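Local coordinates for uncharacterized protein (Staphylococcus aureus subsp. aureus Mu50, PDB 4QPV) that is of unknown function but belongs to the DUF1672 family and adopts a fold built from a repeated unit of a kinked helix and three beta strands, at residues L262-N266 against K279-E283; K153-Y157 against T224-K229; K50-R54 against I102-S107; F58-F63 against L121-V125. All coordinates share one frame. Numbering follows the deposited sequence.

Contact 1 of 4, residues L262-N266 against K279-E283; sequences LQISN and KEVIE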
loop_
_atom_site.group_PDB
_atom_site.type_symbol
_atom_site.label_atom_id
_atom_site.label_comp_id
_atom_site.label_asym_id
_atom_site.label_seq_id
_atom_site.Cartn_x
_atom_site.Cartn_y
_atom_site.Cartn_z
ATOM N N LEU A 262 7.349 13.042 -6.052
ATOM C CA LEU A 262 7.703 13.441 -4.709
ATOM C C LEU A 262 6.556 14.246 -4.098
ATOM O O LEU A 262 6.121 15.242 -4.682
ATOM C CB LEU A 262 8.981 14.299 -4.858
ATOM C CG LEU A 262 9.957 14.483 -3.718
ATOM C CD1 LEU A 262 10.457 13.133 -3.137
ATOM C CD2 LEU A 262 11.139 15.324 -4.189
ATOM N N GLN A 263 6.037 13.795 -2.942
ATOM C CA GLN A 263 5.028 14.512 -2.170
ATOM C C GLN A 263 5.523 14.694 -0.753
ATOM O O GLN A 263 6.109 13.774 -0.174
ATOM C CB GLN A 263 3.648 13.836 -2.149
ATOM C CG GLN A 263 2.899 13.882 -3.487
ATOM C CD GLN A 263 1.458 13.412 -3.351
ATOM O OE1 GLN A 263 1.031 12.895 -2.327
ATOM N NE2 GLN A 263 0.679 13.551 -4.397
ATOM N N ILE A 264 5.265 15.886 -0.195
ATOM C CA ILE A 264 5.590 16.249 1.181
ATOM C C ILE A 264 4.430 17.076 1.744
ATOM O O ILE A 264 3.809 17.856 1.023
ATOM C CB ILE A 264 6.970 16.968 1.349
ATOM C CG1 ILE A 264 7.419 16.946 2.855
ATOM C CG2 ILE A 264 6.938 18.402 0.751
ATOM C CD1 ILE A 264 8.894 17.308 3.180
ATOM N N SER A 265 4.154 16.892 3.030
ATOM C CA SER A 265 3.107 17.627 3.742
ATOM C C SER A 265 3.625 18.097 5.113
ATOM O O SER A 265 4.800 17.893 5.433
ATOM C CB SER A 265 1.875 16.743 3.904
ATOM O OG SER A 265 2.185 15.600 4.698
ATOM N N ASN A 266 2.733 18.626 5.968
ATOM C CA ASN A 266 3.153 19.035 7.313
ATOM C C ASN A 266 3.391 17.767 8.190
ATOM O O ASN A 266 3.212 16.630 7.716
ATOM C CB ASN A 266 2.157 20.039 7.932
ATOM C CG ASN A 266 0.810 19.479 8.330
ATOM O OD1 ASN A 266 0.618 18.265 8.488
ATOM N ND2 ASN A 266 -0.146 20.368 8.558
ATOM N N LYS A 279 -4.394 15.183 2.725
ATOM C CA LYS A 279 -3.538 16.247 3.258
ATOM C C LYS A 279 -3.159 17.269 2.191
ATOM O O LYS A 279 -3.220 16.968 0.992
ATOM C CB LYS A 279 -2.263 15.652 3.868
ATOM C CG LYS A 279 -2.513 14.836 5.138
ATOM C CD LYS A 279 -1.209 14.561 5.880
ATOM C CE LYS A 279 -0.660 15.833 6.494
ATOM N NZ LYS A 279 0.720 15.647 6.991
ATOM N N GLU A 280 -2.750 18.466 2.641
ATOM C CA GLU A 280 -2.259 19.523 1.759
ATOM C C GLU A 280 -0.818 19.176 1.441
ATOM O O GLU A 280 -0.002 19.020 2.360
ATOM C CB GLU A 280 -2.396 20.916 2.404
ATOM C CG GLU A 280 -1.899 22.037 1.501
ATOM C CD GLU A 280 -1.811 23.403 2.149
ATOM O OE1 GLU A 280 -0.812 23.663 2.857
ATOM O OE2 GLU A 280 -2.721 24.229 1.914
ATOM N N VAL A 281 -0.507 18.976 0.172
ATOM C CA VAL A 281 0.861 18.567 -0.174
ATOM C C VAL A 281 1.483 19.423 -1.237
ATOM O O VAL A 281 0.785 20.043 -2.036
ATOM C CB VAL A 281 0.894 17.065 -0.664
ATOM C CG1 VAL A 281 0.470 16.090 0.435
ATOM C CG2 VAL A 281 0.058 16.860 -1.929
ATOM N N ILE A 282 2.804 19.374 -1.282
ATOM C CA ILE A 282 3.650 19.832 -2.366
ATOM C C ILE A 282 3.838 18.606 -3.228
ATOM O O ILE A 282 4.131 17.538 -2.673
ATOM C CB ILE A 282 5.029 20.364 -1.879
ATOM C CG1 ILE A 282 4.916 21.672 -1.125
ATOM C CG2 ILE A 282 6.030 20.470 -3.056
ATOM C CD1 ILE A 282 6.185 21.993 -0.364
ATOM N N GLU A 283 3.719 18.732 -4.555
ATOM C CA GLU A 283 3.985 17.606 -5.447
ATOM C C GLU A 283 5.009 18.035 -6.486
ATOM O O GLU A 283 4.832 19.078 -7.121
ATOM C CB GLU A 283 2.705 17.092 -6.099
ATOM C CG GLU A 283 2.861 15.736 -6.766
ATOM C CD GLU A 283 1.575 15.155 -7.329
ATOM O OE1 GLU A 283 0.489 15.422 -6.761
ATOM O OE2 GLU A 283 1.660 14.419 -8.338
HETATM O O HOH W 1 0.181 19.757 4.995
#
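Strand 259-265, through residues 262-265, pairs antiparallel with the start of strand 282-285 in a mixed beta sheet; Asn266 and Lys279-Glu280 are loop. Ile264 and Ile282 form a hydrogen-bonded pair that satisfies all four of their backbone groups. Ile264 N donates to Ile282 O at 3.2 Å, and Ile282 N donates to Ile264 O at 2.9 Å. Gln263 and Glu283 are the next, non-hydrogen-bonded pair. There Gln263 CA lies 3.2 Å from Ile282 O, a CA-H...O contact. Their side chains share one face, where Gln263 NE2 makes a weak hydrogen bond to Glu283 OE1 (3.0 Å).

Past Ser265 and Val281 the backbones part, and a water bridges Asn266 and Glu280. It accepts from Asn266 N at 3.0 Å and donates to Glu280 O at 2.7 Å. Lys279 then reaches back along the strand end. Its NZ donates to Ser265 OG at 2.7 Å and to Asn266 OD1 at 3.0 Å, and it also binds Tyr268 O. Asn266 OD1 accepts from Tyr268 N as well.

On the other face of the sheet Ile264 CG2 packs 3.8 Å from Ile282 CB. This apolar face, with Leu262, lies against helix 234-249 through Met241, Ile238 and Phe244. Strand 259-265 sits between strand 282-285 and the parallel strand 220-227, whose Leu225 and Ser227 bond to the backbone of Ser265.

Contact 2 of 4, residues K153-Y157 against T224-K229; sequences KYTGY and TLFSTK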
loop_
_atom_site.group_PDB
_atom_site.type_symbol
_atom_site.label_atom_id
_atom_site.label_comp_id
_atom_site.label_asym_id
_atom_site.label_seq_id
_atom_site.Cartn_x
_atom_site.Cartn_y
_atom_site.Cartn_z
ATOM N N LYS A 153 14.687 17.460 5.677
ATOM C CA LYS A 153 13.862 17.644 6.860
ATOM C C LYS A 153 12.491 16.956 6.757
ATOM O O LYS A 153 11.449 17.624 6.748
ATOM C CB LYS A 153 13.680 19.155 7.125
ATOM C CG LYS A 153 15.000 19.893 7.376
ATOM C CD LYS A 153 14.779 21.378 7.530
ATOM C CE LYS A 153 16.058 22.148 7.845
ATOM N NZ LYS A 153 17.011 22.142 6.708
ATOM N N TYR A 154 12.494 15.632 6.670
ATOM C CA TYR A 154 11.244 14.881 6.613
ATOM C C TYR A 154 11.396 13.533 7.339
ATOM O O TYR A 154 12.497 13.102 7.686
ATOM C CB TYR A 154 10.769 14.661 5.129
ATOM C CG TYR A 154 11.713 13.824 4.279
ATOM C CD1 TYR A 154 11.728 12.427 4.374
ATOM C CD2 TYR A 154 12.558 14.423 3.350
ATOM C CE1 TYR A 154 12.620 11.658 3.623
ATOM C CE2 TYR A 154 13.478 13.667 2.618
ATOM C CZ TYR A 154 13.487 12.284 2.736
ATOM O OH TYR A 154 14.398 11.567 2.001
ATOM N N THR A 155 10.270 12.876 7.539
ATOM C CA THR A 155 10.137 11.493 8.003
ATOM C C THR A 155 9.063 10.878 7.141
ATOM O O THR A 155 8.312 11.596 6.470
ATOM C CB THR A 155 9.756 11.407 9.519
ATOM O OG1 THR A 155 8.407 11.843 9.678
ATOM C CG2 THR A 155 10.690 12.193 10.440
ATOM N N GLY A 156 8.916 9.574 7.217
ATOM C CA GLY A 156 7.785 8.933 6.570
ATOM C C GLY A 156 6.797 8.571 7.663
ATOM O O GLY A 156 6.897 9.061 8.793
ATOM N N TYR A 157 5.854 7.682 7.359
ATOM C CA TYR A 157 4.998 7.093 8.401
ATOM C C TYR A 157 5.861 6.186 9.273
ATOM O O TYR A 157 6.937 5.806 8.829
ATOM C CB TYR A 157 3.983 6.183 7.702
ATOM C CG TYR A 157 2.739 6.817 7.143
ATOM C CD1 TYR A 157 1.663 7.138 7.974
ATOM C CD2 TYR A 157 2.544 6.900 5.766
ATOM C CE1 TYR A 157 0.465 7.629 7.449
ATOM C CE2 TYR A 157 1.354 7.388 5.230
ATOM C CZ TYR A 157 0.316 7.739 6.073
ATOM O OH TYR A 157 -0.855 8.154 5.515
ATOM N N THR A 224 5.275 9.660 0.595
ATOM C CA THR A 224 4.386 10.072 1.697
ATOM C C THR A 224 5.312 10.635 2.755
ATOM O O THR A 224 5.670 9.951 3.718
ATOM C CB THR A 224 3.518 8.886 2.211
ATOM O OG1 THR A 224 4.378 7.842 2.695
ATOM C CG2 THR A 224 2.546 8.343 1.139
ATOM N N LEU A 225 5.808 11.850 2.511
ATOM C CA LEU A 225 6.767 12.471 3.432
ATOM C C LEU A 225 6.104 13.521 4.311
ATOM O O LEU A 225 5.219 14.255 3.875
ATOM C CB LEU A 225 7.938 13.099 2.663
ATOM C CG LEU A 225 8.621 12.185 1.629
ATOM C CD1 LEU A 225 9.761 12.930 0.929
ATOM C CD2 LEU A 225 9.138 10.868 2.289
ATOM N N PHE A 226 6.552 13.581 5.555
ATOM C CA PHE A 226 6.050 14.524 6.550
ATOM C C PHE A 226 7.187 15.464 6.948
ATOM O O PHE A 226 8.215 15.019 7.478
ATOM C CB PHE A 226 5.508 13.751 7.762
ATOM C CG PHE A 226 4.380 12.799 7.432
ATOM C CD1 PHE A 226 4.648 11.502 6.979
ATOM C CD2 PHE A 226 3.049 13.190 7.581
ATOM C CE1 PHE A 226 3.602 10.615 6.693
ATOM C CE2 PHE A 226 2.005 12.275 7.367
ATOM C CZ PHE A 226 2.291 10.998 6.918
ATOM N N SER A 227 7.024 16.768 6.680
ATOM C CA SER A 227 8.040 17.741 7.055
ATOM C C SER A 227 8.299 17.721 8.575
ATOM O O SER A 227 7.366 17.510 9.352
ATOM C CB SER A 227 7.604 19.141 6.641
ATOM O OG SER A 227 8.573 20.097 7.030
ATOM N N THR A 228 9.540 17.968 8.993
ATOM C CA THR A 228 9.865 18.083 10.422
ATOM C C THR A 228 9.853 19.566 10.833
ATOM O O THR A 228 10.104 19.874 11.998
ATOM C CB THR A 228 11.211 17.414 10.779
ATOM O OG1 THR A 228 12.251 18.046 10.046
ATOM C CG2 THR A 228 11.217 15.903 10.524
ATOM N N LYS A 229 9.564 20.482 9.889
ATOM C CA LYS A 229 9.466 21.930 10.170
ATOM C C LYS A 229 8.251 22.229 11.029
ATOM O O LYS A 229 7.162 21.758 10.713
ATOM C CB LYS A 229 9.338 22.769 8.882
ATOM C CG LYS A 229 10.498 22.658 7.908
ATOM C CD LYS A 229 10.186 23.474 6.664
ATOM C CE LYS A 229 11.327 23.484 5.681
ATOM N NZ LYS A 229 11.038 24.393 4.537
HETATM O O HOH W 2 10.524 19.787 5.333
HETATM O O HOH W 3 7.906 14.451 10.451
#
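This is a short antiparallel beta ladder, with strand 154-155 at the edge of the mixed sheet beside strand 220-227. Lys153 O opens it by accepting from Thr228 N at 3.0 Å. A water 2.7 Å from Lys153 O links it to Ser227 OG. Tyr154 pairs with Ser227 in a non-hydrogen-bonded position. Its ring lies under Leu225 CD1, which stands 3.8 Å from the ring centroid, a CH-pi contact; its hydroxyl bonds Leu145 O. Thr155 and Phe226 form the hydrogen-bonded pair: Thr155 N to Phe226 O is 3.0 Å, and Phe226 N to Thr155 O is 2.8 Å. On the same face as Phe226, Thr155 CG2 touches Thr228 CG2 at 3.7 Å. Gly156 has no side chain, and its backbone passes close by the Phe226 ring. Tyr157 completes the segment, with its hydroxyl on Pro274 O. The edge of Phe226 points into the face of the Tyr157 ring, a T-shaped pair with centroids 5.0 Å apart and planes at 76°.

Contact 3 of 4, residues K50-R54 against I102-S107; sequences KIAKR and IIESDS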
loop_
_atom_site.group_PDB
_atom_site.type_symbol
_atom_site.label_atom_id
_atom_site.label_comp_id
_atom_site.label_asym_id
_atom_site.label_seq_id
_atom_site.Cartn_x
_atom_site.Cartn_y
_atom_site.Cartn_z
ATOM N N LYS A 50 -10.461 -15.685 14.717
ATOM C CA LYS A 50 -11.261 -16.307 13.661
ATOM C C LYS A 50 -11.294 -15.405 12.435
ATOM O O LYS A 50 -11.125 -15.885 11.321
ATOM C CB LYS A 50 -12.703 -16.567 14.160
ATOM C CG LYS A 50 -13.668 -17.151 13.105
ATOM C CD LYS A 50 -13.259 -18.572 12.691
ATOM C CE LYS A 50 -14.406 -19.301 12.038
ATOM N NZ LYS A 50 -14.156 -20.766 11.988
ATOM N N ILE A 51 -11.488 -14.095 12.648
ATOM C CA ILE A 51 -11.593 -13.151 11.525
ATOM C C ILE A 51 -10.243 -13.092 10.792
ATOM O O ILE A 51 -10.216 -13.126 9.552
ATOM C CB ILE A 51 -12.112 -11.754 11.979
ATOM C CG1 ILE A 51 -13.570 -11.827 12.498
ATOM C CG2 ILE A 51 -11.991 -10.728 10.840
ATOM C CD1 ILE A 51 -13.972 -10.598 13.446
ATOM N N ALA A 52 -9.134 -13.055 11.555
ATOM C CA ALA A 52 -7.775 -13.056 10.989
ATOM C C ALA A 52 -7.552 -14.308 10.129
ATOM O O ALA A 52 -7.088 -14.199 8.994
ATOM C CB ALA A 52 -6.740 -12.988 12.104
ATOM N N LYS A 53 -7.962 -15.489 10.647
ATOM C CA LYS A 53 -7.837 -16.769 9.945
ATOM C C LYS A 53 -8.646 -16.748 8.638
ATOM O O LYS A 53 -8.132 -17.188 7.601
ATOM C CB LYS A 53 -8.313 -17.932 10.867
ATOM C CG LYS A 53 -8.280 -19.303 10.195
ATOM C CD LYS A 53 -8.474 -20.466 11.169
ATOM C CE LYS A 53 -9.891 -20.645 11.653
ATOM N NZ LYS A 53 -10.046 -21.930 12.388
ATOM N N ARG A 54 -9.902 -16.247 8.693
ATOM C CA ARG A 54 -10.770 -16.163 7.497
ATOM C C ARG A 54 -10.199 -15.164 6.468
ATOM O O ARG A 54 -10.261 -15.426 5.263
ATOM C CB ARG A 54 -12.225 -15.809 7.866
ATOM C CG ARG A 54 -12.936 -16.912 8.690
ATOM C CD ARG A 54 -13.293 -18.113 7.822
ATOM N NE ARG A 54 -14.642 -17.999 7.267
ATOM C CZ ARG A 54 -15.095 -18.696 6.228
ATOM N NH1 ARG A 54 -14.287 -19.514 5.564
ATOM N NH2 ARG A 54 -16.354 -18.577 5.843
ATOM N N ILE A 102 -19.031 -14.169 8.792
ATOM C CA ILE A 102 -17.746 -14.791 8.432
ATOM C C ILE A 102 -17.280 -15.836 9.482
ATOM O O ILE A 102 -16.568 -16.771 9.122
ATOM C CB ILE A 102 -16.629 -13.738 8.162
ATOM C CG1 ILE A 102 -15.447 -14.363 7.367
ATOM C CG2 ILE A 102 -16.156 -13.035 9.459
ATOM C CD1 ILE A 102 -15.764 -14.851 5.937
ATOM N N ILE A 103 -17.712 -15.704 10.752
ATOM C CA ILE A 103 -17.315 -16.649 11.818
ATOM C C ILE A 103 -18.051 -17.993 11.722
ATOM O O ILE A 103 -17.709 -18.925 12.452
ATOM C CB ILE A 103 -17.577 -16.007 13.219
ATOM C CG1 ILE A 103 -19.100 -15.822 13.523
ATOM C CG2 ILE A 103 -16.762 -14.701 13.426
ATOM C CD1 ILE A 103 -19.423 -15.597 15.049
ATOM N N GLU A 104 -19.079 -18.084 10.865
ATOM C CA GLU A 104 -19.962 -19.253 10.806
ATOM C C GLU A 104 -19.378 -20.505 10.153
ATOM O O GLU A 104 -19.913 -21.595 10.375
ATOM C CB GLU A 104 -21.263 -18.889 10.089
ATOM C CG GLU A 104 -22.126 -17.913 10.881
ATOM C CD GLU A 104 -23.434 -17.535 10.217
ATOM O OE1 GLU A 104 -23.805 -18.176 9.207
ATOM O OE2 GLU A 104 -24.080 -16.579 10.697
ATOM N N SER A 105 -18.312 -20.374 9.361
ATOM C CA SER A 105 -17.774 -21.529 8.635
ATOM C C SER A 105 -16.272 -21.424 8.376
ATOM O O SER A 105 -15.672 -20.389 8.620
ATOM C CB SER A 105 -18.500 -21.625 7.286
ATOM O OG SER A 105 -18.037 -22.688 6.478
ATOM N N ASP A 106 -15.675 -22.513 7.867
ATOM C CA ASP A 106 -14.289 -22.511 7.389
ATOM C C ASP A 106 -14.284 -22.912 5.910
ATOM O O ASP A 106 -13.219 -23.124 5.331
ATOM C CB ASP A 106 -13.376 -23.414 8.224
ATOM C CG ASP A 106 -13.219 -22.936 9.642
ATOM O OD1 ASP A 106 -12.791 -21.776 9.834
ATOM O OD2 ASP A 106 -13.586 -23.694 10.563
ATOM N N SER A 107 -15.473 -22.973 5.294
ATOM C CA SER A 107 -15.620 -23.366 3.890
ATOM C C SER A 107 -14.985 -22.332 2.947
ATOM O O SER A 107 -14.701 -21.201 3.339
ATOM C CB SER A 107 -17.082 -23.618 3.525
ATOM O OG SER A 107 -17.843 -22.426 3.598
HETATM O O HOH W 4 -16.854 -21.606 12.038
HETATM O O HOH W 5 -18.933 -17.747 6.913
HETATM O O HOH W 6 -17.368 -19.740 3.434
#
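Lys50 NZ forms a salt bridge with Asp106 OD1 at 2.7 Å. Lys53 NZ joins the same carboxylate oxygen, Asp106 OD1, by a long one, 3.8 Å, so two lysines one helical turn apart share one acid. Arg54 makes two direct hydrogen bonds to the loop backbone. Its NE donates to Ile102 O at 2.9 Å, and its NH1 donates to Ser107 O at 2.8 Å. The loop therefore wraps round the guanidinium, with Ile102 O and Ser107 O near its plane and Ser105 O over one face. Gln57 of the same helix holds Arg54 NH1 and also bonds the loop at Asp106 O.

Waters extend this pattern. One accepts from Lys50 NZ and donates to Ile103 O, both at 2.8 Å. Two more accept from Arg54 NH2, each at 2.9 Å.

The loop that receives these groups joins strand 90-98 to helix 116-133. Residues 102-103 belong to a 3-10 segment, and the chain then turns at Ser105, whose OG accepts from Ser107 N at 2.8 Å in an ST turn. Helix 48-63 bears on it through the side on which Lys50 and Arg54 lie.

Further out the contact is apolar. Arg54 CB packs 3.6 Å from Ile102 CG1, and Lys50 CG lies 4.0 Å from Ile103 CG2. Ile51 CG1 touches Ile102 CG2 at 4.2 Å, while its side chain also meets Val79 and Val81 of strand 78-87.

Contact 4 of 4, residues F58-F63 against L121-V125; sequences FFMDNF and LVGTV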
loop_
_atom_site.group_PDB
_atom_site.type_symbol
_atom_site.label_atom_id
_atom_site.label_comp_id
_atom_site.label_asym_id
_atom_site.label_seq_id
_atom_site.Cartn_x
_atom_site.Cartn_y
_atom_site.Cartn_z
ATOM N N PHE A 58 -9.089 -16.060 2.704
ATOM C CA PHE A 58 -9.594 -15.349 1.526
ATOM C C PHE A 58 -8.468 -15.096 0.495
ATOM O O PHE A 58 -8.657 -15.342 -0.701
ATOM C CB PHE A 58 -10.244 -14.012 1.923
ATOM C CG PHE A 58 -10.853 -13.261 0.756
ATOM C CD1 PHE A 58 -10.083 -12.389 -0.011
ATOM C CD2 PHE A 58 -12.206 -13.389 0.454
ATOM C CE1 PHE A 58 -10.646 -11.700 -1.099
ATOM C CE2 PHE A 58 -12.769 -12.703 -0.627
ATOM C CZ PHE A 58 -11.987 -11.861 -1.398
ATOM N N PHE A 59 -7.327 -14.603 0.955
ATOM C CA PHE A 59 -6.201 -14.277 0.071
ATOM C C PHE A 59 -5.573 -15.527 -0.512
ATOM O O PHE A 59 -5.115 -15.483 -1.657
ATOM C CB PHE A 59 -5.164 -13.412 0.793
ATOM C CG PHE A 59 -5.580 -11.963 0.820
ATOM C CD1 PHE A 59 -6.450 -11.492 1.801
ATOM C CD2 PHE A 59 -5.168 -11.084 -0.182
ATOM C CE1 PHE A 59 -6.882 -10.156 1.793
ATOM C CE2 PHE A 59 -5.625 -9.763 -0.208
ATOM C CZ PHE A 59 -6.478 -9.309 0.778
HETATM N N MSE A 60 -5.590 -16.658 0.235
HETATM C CA MSE A 60 -5.059 -17.910 -0.302
HETATM C C MSE A 60 -6.021 -18.445 -1.379
HETATM O O MSE A 60 -5.576 -18.759 -2.476
HETATM C CB MSE A 60 -4.799 -18.958 0.802
HETATM C CG MSE A 60 -4.185 -20.277 0.269
HETATM SE SE MSE A 60 -2.485 -20.055 -0.718
HETATM C CE MSE A 60 -1.319 -19.754 0.799
ATOM N N ASP A 61 -7.340 -18.526 -1.068
ATOM C CA ASP A 61 -8.354 -19.024 -2.003
ATOM C C ASP A 61 -8.412 -18.226 -3.318
ATOM O O ASP A 61 -8.494 -18.821 -4.396
ATOM C CB ASP A 61 -9.744 -18.991 -1.349
ATOM C CG ASP A 61 -9.958 -20.022 -0.250
ATOM O OD1 ASP A 61 -9.155 -20.987 -0.167
ATOM O OD2 ASP A 61 -10.907 -19.857 0.534
ATOM N N ASN A 62 -8.366 -16.901 -3.229
ATOM C CA ASN A 62 -8.544 -16.050 -4.403
ATOM C C ASN A 62 -7.266 -15.643 -5.123
ATOM O O ASN A 62 -7.310 -15.503 -6.343
ATOM C CB ASN A 62 -9.358 -14.791 -4.037
ATOM C CG ASN A 62 -10.784 -15.163 -3.686
ATOM O OD1 ASN A 62 -11.538 -15.665 -4.527
ATOM N ND2 ASN A 62 -11.133 -15.099 -2.405
ATOM N N PHE A 63 -6.154 -15.453 -4.417
ATOM C CA PHE A 63 -4.927 -15.002 -5.073
ATOM C C PHE A 63 -3.781 -16.022 -5.043
ATOM O O PHE A 63 -2.777 -15.823 -5.743
ATOM C CB PHE A 63 -4.463 -13.661 -4.471
ATOM C CG PHE A 63 -5.545 -12.608 -4.549
ATOM C CD1 PHE A 63 -5.871 -12.009 -5.763
ATOM C CD2 PHE A 63 -6.287 -12.264 -3.424
ATOM C CE1 PHE A 63 -6.891 -11.054 -5.841
ATOM C CE2 PHE A 63 -7.323 -11.322 -3.508
ATOM C CZ PHE A 63 -7.623 -10.734 -4.719
ATOM N N LEU A 121 -9.131 -4.635 -5.615
ATOM C CA LEU A 121 -8.328 -5.524 -4.780
ATOM C C LEU A 121 -7.289 -6.242 -5.625
ATOM O O LEU A 121 -6.145 -6.350 -5.203
ATOM C CB LEU A 121 -9.229 -6.540 -4.043
ATOM C CG LEU A 121 -8.501 -7.432 -3.051
ATOM C CD1 LEU A 121 -7.846 -6.594 -1.911
ATOM C CD2 LEU A 121 -9.442 -8.467 -2.497
ATOM N N VAL A 122 -7.675 -6.705 -6.827
ATOM C CA VAL A 122 -6.716 -7.322 -7.751
ATOM C C VAL A 122 -5.546 -6.328 -8.003
ATOM O O VAL A 122 -4.391 -6.732 -7.907
ATOM C CB VAL A 122 -7.375 -7.800 -9.067
ATOM C CG1 VAL A 122 -6.330 -8.118 -10.130
ATOM C CG2 VAL A 122 -8.256 -9.028 -8.810
ATOM N N GLY A 123 -5.864 -5.056 -8.279
ATOM C CA GLY A 123 -4.858 -4.014 -8.509
ATOM C C GLY A 123 -3.945 -3.810 -7.312
ATOM O O GLY A 123 -2.737 -3.630 -7.467
ATOM N N THR A 124 -4.513 -3.898 -6.099
ATOM C CA THR A 124 -3.773 -3.783 -4.839
ATOM C C THR A 124 -2.770 -4.958 -4.717
ATOM O O THR A 124 -1.614 -4.752 -4.370
ATOM C CB THR A 124 -4.785 -3.714 -3.686
ATOM O OG1 THR A 124 -5.397 -2.425 -3.732
ATOM C CG2 THR A 124 -4.154 -3.932 -2.335
ATOM N N VAL A 125 -3.218 -6.177 -5.015
ATOM C CA VAL A 125 -2.360 -7.352 -4.962
ATOM C C VAL A 125 -1.279 -7.230 -6.042
ATOM O O VAL A 125 -0.115 -7.495 -5.764
ATOM C CB VAL A 125 -3.219 -8.619 -5.131
ATOM C CG1 VAL A 125 -2.363 -9.849 -5.426
ATOM C CG2 VAL A 125 -4.097 -8.833 -3.895
#
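Three phenylalanines on helix 48-63 form a hollow, and the helix segment 121-125 fills it. Leu121 is the main bump. Its CD2 lies 3.7 Å from Phe58 CE1 and 3.7 Å from Phe63 CZ, so this methyl sits at the edges of both rings. Its other methyl turns to the third ring, with Leu121 CD1 4.1 Å from Phe59 CZ.

Val125, one turn along, is the second bump. Its CG2 lies 3.8 Å from the centroid of the Phe63 ring and almost exactly on the ring normal, a CH-pi contact. The same Val125 CG2 meets the edge of the Phe59 ring, 4.1 Å from Phe59 CE2. Val122 closes the margin, with Val122 CG2 3.8 Å from Phe63 CE1. Phe63 is thus met on one face by Val125 and along its edge by Leu121 and Val122.

The segment axes stay 12.5 Å apart. Long side chains bridge this gap, and the backbones do not approach closely. No hydrogen bond crosses the contact.

All six touching residues are buried. Tyr187 of helix 184-190 stacks edge-to-face on Phe63, and strand 90-98 adds Ile96 and Ala94 beside Phe58 and Phe59. The two segments cross nearly at right angles, at -94°. This is a hydrophobic core between crossed helices, set against the three-stranded antiparallel sheet that follows the first of them.

Overall arrangement
Going from the N terminus, helix 48-63 is the first element to enter a contact. Residues 50-54 open contact 3 and residues 58-63 open contact 4. The chain then runs through the sheet of strands 67-75, 78-87 and 90-98. Contact 3 closes at 102-107 and contact 4 at 121-125, so the two cross, tying the loop after the three-stranded sheet and then helix 116-133 back to one helix. Contact 2 opens at 153-157 and closes at 224-229, spanning several helices. Contact 1 follows in series as a short loop, 262-266 to 279-283. Contacts 1 and 2 touch through neighbouring strands of the mixed sheet. They lie across the chain's centre from contacts 3 and 4.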